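Citrate synthase (Sulfolobus solfataricus, PDB 1O7X) belongs to the citrate synthase family of enzymes, here a largely helical protein from a thermophilic archaeon with two chains in its assembly. Local coordinates at residues 42-46 with 149-153. Numbering follows the deposited sequence.
Sequences GSYEE and SDSFA
Tyr-44 and Glu-45, in the first turn of helix 44-53, carry this side of the contact and meet Ser-151 and Phe-152 at the start of helix 152-161. Just ahead of them Ser-43 is the N-cap: its OG accepts from Glu-46 N at 3.0 Å. The bond leaving the Tyr-44 backbone heads toward the other segment, and with CG trans to the backbone N the ring's CD2 and CE2 come up to Phe-152. Tyr-44 CE2 lies over one face of the Phe-152 ring, while Phe-152 CD2 sits at the edge of the Tyr-44 ring, 3.9 Å from Tyr-44 CD2. The planes are inclined at 55° and the centroids are 5.5 Å apart, an oblique aromatic pair. Glu-45 reaches across through a chain bent at chi2, which brings OE2 to 2.7 Å from Phe-152 N. This N-H arrives on the syn side of the carboxylate, 31° out of its plane, and the bond is bent, with an N-H...O angle of 140°. A first-turn N-H of helix 152-161 is thus satisfied by a side chain distant in sequence, while Ser-151, the N-cap of that helix, accepts from Lys-154 N through OG. Glu-45 OE2 holds the start of helix 152-161, whereas OE1 takes a weak bond from Ser-43 OG; the helix dipole at Phe-152 would probably favour the charged carboxylate. The N-terminal ends of the two helices meet among helices 59-70, 167-180 (Leu-177 touching both rings) and 330-352, with loop residues Tyr-73 against Phe-152 and Thr-181 against Tyr-44.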
ATOM      1  N   GLY A  42       6.385 -15.182 -28.965  1.00 53.84           N
ATOM      2  CA  GLY A  42       7.109 -13.955 -28.615  1.00 52.37           C
ATOM      3  C   GLY A  42       7.842 -14.108 -27.290  1.00 51.79           C
ATOM      4  O   GLY A  42       7.941 -15.181 -26.704  1.00 51.69           O
ATOM      5  N   SER A  43       8.366 -12.998 -26.799  1.00 51.68           N
ATOM      6  CA  SER A  43       9.035 -12.880 -25.527  1.00 51.00           C
ATOM      7  C   SER A  43       8.261 -12.066 -24.479  1.00 50.64           C
ATOM      8  O   SER A  43       7.228 -11.434 -24.751  1.00 50.78           O
ATOM      9  CB  SER A  43      10.310 -12.055 -25.775  1.00 51.09           C
ATOM     10  OG  SER A  43       9.851 -10.723 -25.981  1.00 50.80           O
ATOM     11  N   TYR A  44       8.891 -11.947 -23.298  1.00 48.55           N
ATOM     12  CA  TYR A  44       8.350 -11.093 -22.249  1.00 46.81           C
ATOM     13  C   TYR A  44       8.313  -9.644 -22.740  1.00 45.32           C
ATOM     14  O   TYR A  44       7.324  -8.952 -22.540  1.00 45.12           O
ATOM     15  CB  TYR A  44       9.118 -11.169 -20.929  1.00 46.74           C
ATOM     16  CG  TYR A  44       8.475 -10.349 -19.820  1.00 46.26           C
ATOM     17  CD1 TYR A  44       7.115 -10.416 -19.564  1.00 45.32           C
ATOM     18  CD2 TYR A  44       9.237  -9.493 -19.039  1.00 46.51           C
ATOM     19  CE1 TYR A  44       6.533  -9.680 -18.567  1.00 45.44           C
ATOM     20  CE2 TYR A  44       8.661  -8.741 -18.034  1.00 46.37           C
ATOM     21  CZ  TYR A  44       7.304  -8.841 -17.797  1.00 46.39           C
ATOM     22  OH  TYR A  44       6.725  -8.086 -16.788  1.00 46.48           O
ATOM     23  N   GLU A  45       9.333  -9.188 -23.436  1.00 44.46           N
ATOM     24  CA  GLU A  45       9.422  -7.859 -24.005  1.00 44.29           C
ATOM     25  C   GLU A  45       8.247  -7.525 -24.920  1.00 45.09           C
ATOM     26  O   GLU A  45       7.695  -6.415 -24.912  1.00 45.85           O
ATOM     27  CB  GLU A  45      10.728  -7.739 -24.801  1.00 42.45           C
ATOM     28  CG  GLU A  45      11.980  -7.589 -23.970  1.00 41.64           C
ATOM     29  CD  GLU A  45      12.736  -8.877 -23.740  1.00 41.20           C
ATOM     30  OE1 GLU A  45      12.124  -9.951 -23.896  1.00 41.09           O
ATOM     31  OE2 GLU A  45      13.942  -8.845 -23.413  1.00 40.63           O
ATOM     32  N   GLU A  46       7.817  -8.491 -25.725  1.00 45.70           N
ATOM     33  CA  GLU A  46       6.717  -8.295 -26.648  1.00 47.04           C
ATOM     34  C   GLU A  46       5.427  -8.168 -25.845  1.00 46.16           C
ATOM     35  O   GLU A  46       4.549  -7.388 -26.188  1.00 45.95           O
ATOM     36  CB  GLU A  46       6.637  -9.430 -27.678  1.00 49.15           C
ATOM     37  CG  GLU A  46       5.542  -9.162 -28.723  1.00 50.95           C
ATOM     38  CD  GLU A  46       5.262 -10.360 -29.601  1.00 51.31           C
ATOM     39  OE1 GLU A  46       5.094 -11.451 -29.034  1.00 51.82           O
ATOM     40  OE2 GLU A  46       5.230 -10.241 -30.841  1.00 52.34           O
ATOM     41  N   SER A 149      21.646  -6.631 -22.506  1.00 48.11           N
ATOM     42  CA  SER A 149      21.757  -7.890 -23.206  1.00 47.86           C
ATOM     43  C   SER A 149      20.617  -7.983 -24.226  1.00 48.84           C
ATOM     44  O   SER A 149      19.780  -7.094 -24.364  1.00 47.11           O
ATOM     45  CB  SER A 149      21.773  -9.092 -22.282  1.00 47.54           C
ATOM     46  OG  SER A 149      20.622  -9.914 -22.329  1.00 46.41           O
ATOM     47  N   ASP A 150      20.621  -9.114 -24.928  1.00 51.10           N
ATOM     48  CA  ASP A 150      19.665  -9.452 -25.965  1.00 52.67           C
ATOM     49  C   ASP A 150      18.290  -9.676 -25.351  1.00 52.04           C
ATOM     50  O   ASP A 150      17.322  -9.475 -26.098  1.00 52.96           O
ATOM     51  CB  ASP A 150      20.070 -10.643 -26.833  1.00 55.12           C
ATOM     52  CG  ASP A 150      20.809 -11.736 -26.097  1.00 57.91           C
ATOM     53  OD1 ASP A 150      20.977 -11.686 -24.858  1.00 58.76           O
ATOM     54  OD2 ASP A 150      21.274 -12.732 -26.706  1.00 59.60           O
ATOM     55  N   SER A 151      18.189 -10.052 -24.077  1.00 50.54           N
ATOM     56  CA  SER A 151      16.862 -10.175 -23.482  1.00 48.89           C
ATOM     57  C   SER A 151      16.874  -9.750 -22.018  1.00 48.20           C
ATOM     58  O   SER A 151      17.909  -9.576 -21.375  1.00 48.30           O
ATOM     59  CB  SER A 151      16.308 -11.586 -23.616  1.00 48.64           C
ATOM     60  OG  SER A 151      16.665 -12.346 -22.480  1.00 48.43           O
ATOM     61  N   PHE A 152      15.663  -9.597 -21.487  1.00 47.73           N
ATOM     62  CA  PHE A 152      15.435  -9.251 -20.071  1.00 45.44           C
ATOM     63  C   PHE A 152      15.617 -10.506 -19.235  1.00 44.33           C
ATOM     64  O   PHE A 152      16.324 -10.457 -18.230  1.00 43.57           O
ATOM     65  CB  PHE A 152      14.085  -8.597 -19.925  1.00 44.84           C
ATOM     66  CG  PHE A 152      13.517  -8.320 -18.577  1.00 45.59           C
ATOM     67  CD1 PHE A 152      13.526  -7.029 -18.057  1.00 45.59           C
ATOM     68  CD2 PHE A 152      12.896  -9.317 -17.834  1.00 45.49           C
ATOM     69  CE1 PHE A 152      12.966  -6.746 -16.829  1.00 44.88           C
ATOM     70  CE2 PHE A 152      12.347  -9.037 -16.595  1.00 45.66           C
ATOM     71  CZ  PHE A 152      12.372  -7.749 -16.096  1.00 45.01           C
ATOM     72  N   ALA A 153      15.104 -11.663 -19.660  1.00 44.35           N
ATOM     73  CA  ALA A 153      15.359 -12.891 -18.896  1.00 44.42           C
ATOM     74  C   ALA A 153      16.863 -13.123 -18.741  1.00 45.01           C
ATOM     75  O   ALA A 153      17.403 -13.330 -17.635  1.00 46.03           O
ATOM     76  CB  ALA A 153      14.670 -14.058 -19.568  1.00 44.50           C
TER